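Local coordinates for putative dienelactone hydrolase (Klebsiella pneumoniae subsp. pneumoniae MGH 78578, PDB 3F67), which is probably a hydrolase of the dienelactone hydrolase family, with an alpha/beta-hydrolase fold, acting on ester bonds, at residues L139-A144 with L235-Q240. Residues are numbered along the deposited sequence; the frame is centred on the assembly and turned at random.
Sequences LKAAVA and LAWFAQ
V143 reaches from the strand into the angle between two aromatic side chains of the helix end, F238 and W237, and one methyl serves both. Its CG1 stands anti to the backbone N (chi1 179°), which leaves CG2 anti to the carbonyl carbon and aimed at the helix. CG2 lies 3.6 Å from F238 CE2, with CZ equally near, and also touches W237 CD1. A beta-branched valine suits this place, being at ease in an extended backbone and offering a short, stiff branch to fill the angle between the rings. Two residues back, on the same face of the strand, A141 adds a second, smaller apolar contact: its CB is 4.0 Å from W237 CD1 and also meets F238 CD2. A methyl is enough here because the backbones come nearest at A141 and F238, with CA atoms 6.6 Å apart.

F238 presents the CD2–CE2–CZ side of its ring to the strand, crossing the V143 side chain obliquely. A flat apolar ring fits against the methyls and the strand backbone, with A142 N near its plane at the edge; A142 itself is backbone-bonded to P171 and L173. The W237 plane is turned about 63° from that of F238. CG anti to its own backbone N (chi1 -168°) carries the pyrrole portion to the strand. Indole suits the site by pairing apolar carbon for the two methyls with an N-H: NE1 comes within 3.3 Å of A142 O, at a poor angle for a bond, and is hydrogen-bonded instead to P171 O, just before the next strand.

The contact thus lays the C-terminal end of helix 224-238 on one face of the central sheet, as in alpha/beta hydrolases. F238 touches L118 of strand 116-122 and W237 touches L173 of strand 172-177, the strands flanking 141-145, while A142 points to the other face and meets T129 of helix 124-133.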
ATOM      1  N   LEU A 139      -1.801  10.561   8.936  1.00 15.76           N
ATOM      2  CA  LEU A 139      -1.324   9.168   8.837  1.00 15.70           C
ATOM      3  C   LEU A 139      -0.301   8.895   9.953  1.00 15.34           C
ATOM      4  O   LEU A 139       0.572   9.717  10.195  1.00 15.24           O
ATOM      5  CB  LEU A 139      -0.715   8.925   7.450  1.00 16.24           C
ATOM      6  CG  LEU A 139      -0.205   7.476   7.265  1.00 13.72           C
ATOM      7  CD1 LEU A 139      -1.370   6.501   7.090  1.00 15.00           C
ATOM      8  CD2 LEU A 139       0.733   7.503   6.007  1.00 15.97           C
ATOM      9  N   LYS A 140      -0.407   7.759  10.649  1.00 14.31           N
ATOM     10  CA  LYS A 140       0.519   7.471  11.749  1.00 13.51           C
ATOM     11  C   LYS A 140       1.756   6.689  11.325  1.00 14.13           C
ATOM     12  O   LYS A 140       2.830   6.899  11.895  1.00 13.71           O
ATOM     13  CB  LYS A 140      -0.196   6.680  12.851  1.00 14.34           C
ATOM     14  CG  LYS A 140      -1.292   7.530  13.540  1.00 14.07           C
ATOM     15  CD  LYS A 140      -0.644   8.733  14.256  1.00 16.79           C
ATOM     16  CE  LYS A 140      -1.644   9.449  15.159  1.00 18.75           C
ATOM     17  NZ  LYS A 140      -2.631  10.217  14.356  1.00 18.87           N
ATOM     18  N   ALA A 141       1.610   5.793  10.352  1.00 13.82           N
ATOM     19  CA  ALA A 141       2.767   5.042   9.869  1.00 14.02           C
ATOM     20  C   ALA A 141       2.436   4.331   8.575  1.00 14.06           C
ATOM     21  O   ALA A 141       1.238   4.182   8.219  1.00 14.24           O
ATOM     22  CB  ALA A 141       3.219   4.008  10.938  1.00 13.96           C
ATOM     23  N   ALA A 142       3.496   3.914   7.865  1.00 13.77           N
ATOM     24  CA  ALA A 142       3.309   3.318   6.525  1.00 13.52           C
ATOM     25  C   ALA A 142       4.366   2.244   6.304  1.00 13.69           C
ATOM     26  O   ALA A 142       5.501   2.364   6.781  1.00 13.85           O
ATOM     27  CB  ALA A 142       3.448   4.393   5.404  1.00 12.99           C
ATOM     28  N   VAL A 143       3.970   1.183   5.612  1.00 13.49           N
ATOM     29  CA  VAL A 143       4.895   0.103   5.197  1.00 14.86           C
ATOM     30  C   VAL A 143       4.733  -0.124   3.698  1.00 13.64           C
ATOM     31  O   VAL A 143       3.659  -0.560   3.240  1.00 14.46           O
ATOM     32  CB  VAL A 143       4.654  -1.216   5.999  1.00 14.26           C
ATOM     33  CG1 VAL A 143       5.641  -2.345   5.512  1.00 15.21           C
ATOM     34  CG2 VAL A 143       4.900  -0.914   7.533  1.00 15.63           C
ATOM     35  N   ALA A 144       5.810   0.158   2.941  1.00 13.71           N
ATOM     36  CA  ALA A 144       5.761   0.095   1.458  1.00 13.22           C
ATOM     37  C   ALA A 144       6.546  -1.149   1.055  1.00 13.78           C
ATOM     38  O   ALA A 144       7.736  -1.297   1.424  1.00 14.89           O
ATOM     39  CB  ALA A 144       6.414   1.338   0.895  1.00 13.12           C
ATOM     40  N   LEU A 235       4.211  -5.655  11.117  1.00 13.96           N
ATOM     41  CA  LEU A 235       3.486  -5.633  12.378  1.00 13.54           C
ATOM     42  C   LEU A 235       4.276  -4.925  13.493  1.00 13.04           C
ATOM     43  O   LEU A 235       3.664  -4.196  14.291  1.00 13.61           O
ATOM     44  CB  LEU A 235       3.125  -7.058  12.830  1.00 13.99           C
ATOM     45  CG  LEU A 235       2.145  -7.732  11.825  1.00 14.10           C
ATOM     46  CD1 LEU A 235       2.002  -9.191  12.253  1.00 17.99           C
ATOM     47  CD2 LEU A 235       0.741  -7.060  11.816  1.00 14.64           C
ATOM     48  N   ALA A 236       5.593  -5.114  13.545  1.00 12.64           N
ATOM     49  CA  ALA A 236       6.410  -4.425  14.570  1.00 12.38           C
ATOM     50  C   ALA A 236       6.385  -2.897  14.368  1.00 12.00           C
ATOM     51  O   ALA A 236       6.351  -2.122  15.328  1.00 13.41           O
ATOM     52  CB  ALA A 236       7.895  -4.945  14.494  1.00 12.29           C
ATOM     53  N   TRP A 237       6.359  -2.470  13.102  1.00 12.71           N
ATOM     54  CA  TRP A 237       6.423  -1.050  12.766  1.00 13.26           C
ATOM     55  C   TRP A 237       5.129  -0.393  13.215  1.00 14.25           C
ATOM     56  O   TRP A 237       5.129   0.747  13.683  1.00 13.99           O
ATOM     57  CB  TRP A 237       6.588  -0.913  11.244  1.00 13.59           C
ATOM     58  CG  TRP A 237       6.950   0.472  10.770  1.00 14.81           C
ATOM     59  CD1 TRP A 237       6.106   1.383  10.196  1.00 15.79           C
ATOM     60  CD2 TRP A 237       8.248   1.034  10.757  1.00 12.95           C
ATOM     61  NE1 TRP A 237       6.821   2.524   9.846  1.00 14.02           N
ATOM     62  CE2 TRP A 237       8.146   2.317  10.158  1.00 12.45           C
ATOM     63  CE3 TRP A 237       9.513   0.566  11.184  1.00 14.56           C
ATOM     64  CZ2 TRP A 237       9.257   3.161   9.974  1.00 13.02           C
ATOM     65  CZ3 TRP A 237      10.647   1.391  11.000  1.00 15.82           C
ATOM     66  CH2 TRP A 237      10.509   2.692  10.403  1.00 14.99           C
ATOM     67  N   PHE A 238       4.021  -1.106  13.038  1.00 14.44           N
ATOM     68  CA  PHE A 238       2.670  -0.612  13.361  1.00 14.94           C
ATOM     69  C   PHE A 238       2.306  -0.742  14.842  1.00 14.46           C
ATOM     70  O   PHE A 238       1.298  -0.164  15.298  1.00 15.29           O
ATOM     71  CB  PHE A 238       1.582  -1.400  12.597  1.00 13.86           C
ATOM     72  CG  PHE A 238       1.503  -1.090  11.108  1.00 15.95           C
ATOM     73  CD1 PHE A 238       0.897  -2.011  10.224  1.00 16.54           C
ATOM     74  CD2 PHE A 238       2.065   0.087  10.570  1.00 15.42           C
ATOM     75  CE1 PHE A 238       0.813  -1.741   8.847  1.00 17.35           C
ATOM     76  CE2 PHE A 238       1.972   0.384   9.173  1.00 16.64           C
ATOM     77  CZ  PHE A 238       1.357  -0.530   8.313  1.00 15.98           C
ATOM     78  N   ALA A 239       3.091  -1.506  15.571  1.00 14.45           N
ATOM     79  CA  ALA A 239       2.622  -2.029  16.888  1.00 15.35           C
ATOM     80  C   ALA A 239       2.165  -0.966  17.899  1.00 14.99           C
ATOM     81  O   ALA A 239       1.207  -1.206  18.672  1.00 14.80           O
ATOM     82  CB  ALA A 239       3.723  -2.893  17.529  1.00 15.63           C
ATOM     83  N   GLN A 240       2.843   0.184  17.952  1.00 14.58           N
ATOM     84  CA  GLN A 240       2.506   1.168  18.992  1.00 15.68           C
ATOM     85  C   GLN A 240       1.293   2.027  18.667  1.00 16.12           C
ATOM     86  O   GLN A 240       0.825   2.766  19.547  1.00 14.62           O
ATOM     87  CB  GLN A 240       3.700   2.128  19.242  1.00 16.51           C
ATOM     88  CG  GLN A 240       3.850   3.236  18.176  1.00 15.96           C
ATOM     89  CD  GLN A 240       5.135   4.005  18.356  1.00 19.10           C
ATOM     90  OE1 GLN A 240       5.172   4.974  19.089  1.00 19.21           O
ATOM     91  NE2 GLN A 240       6.190   3.546  17.742  1.00 14.72           N
TER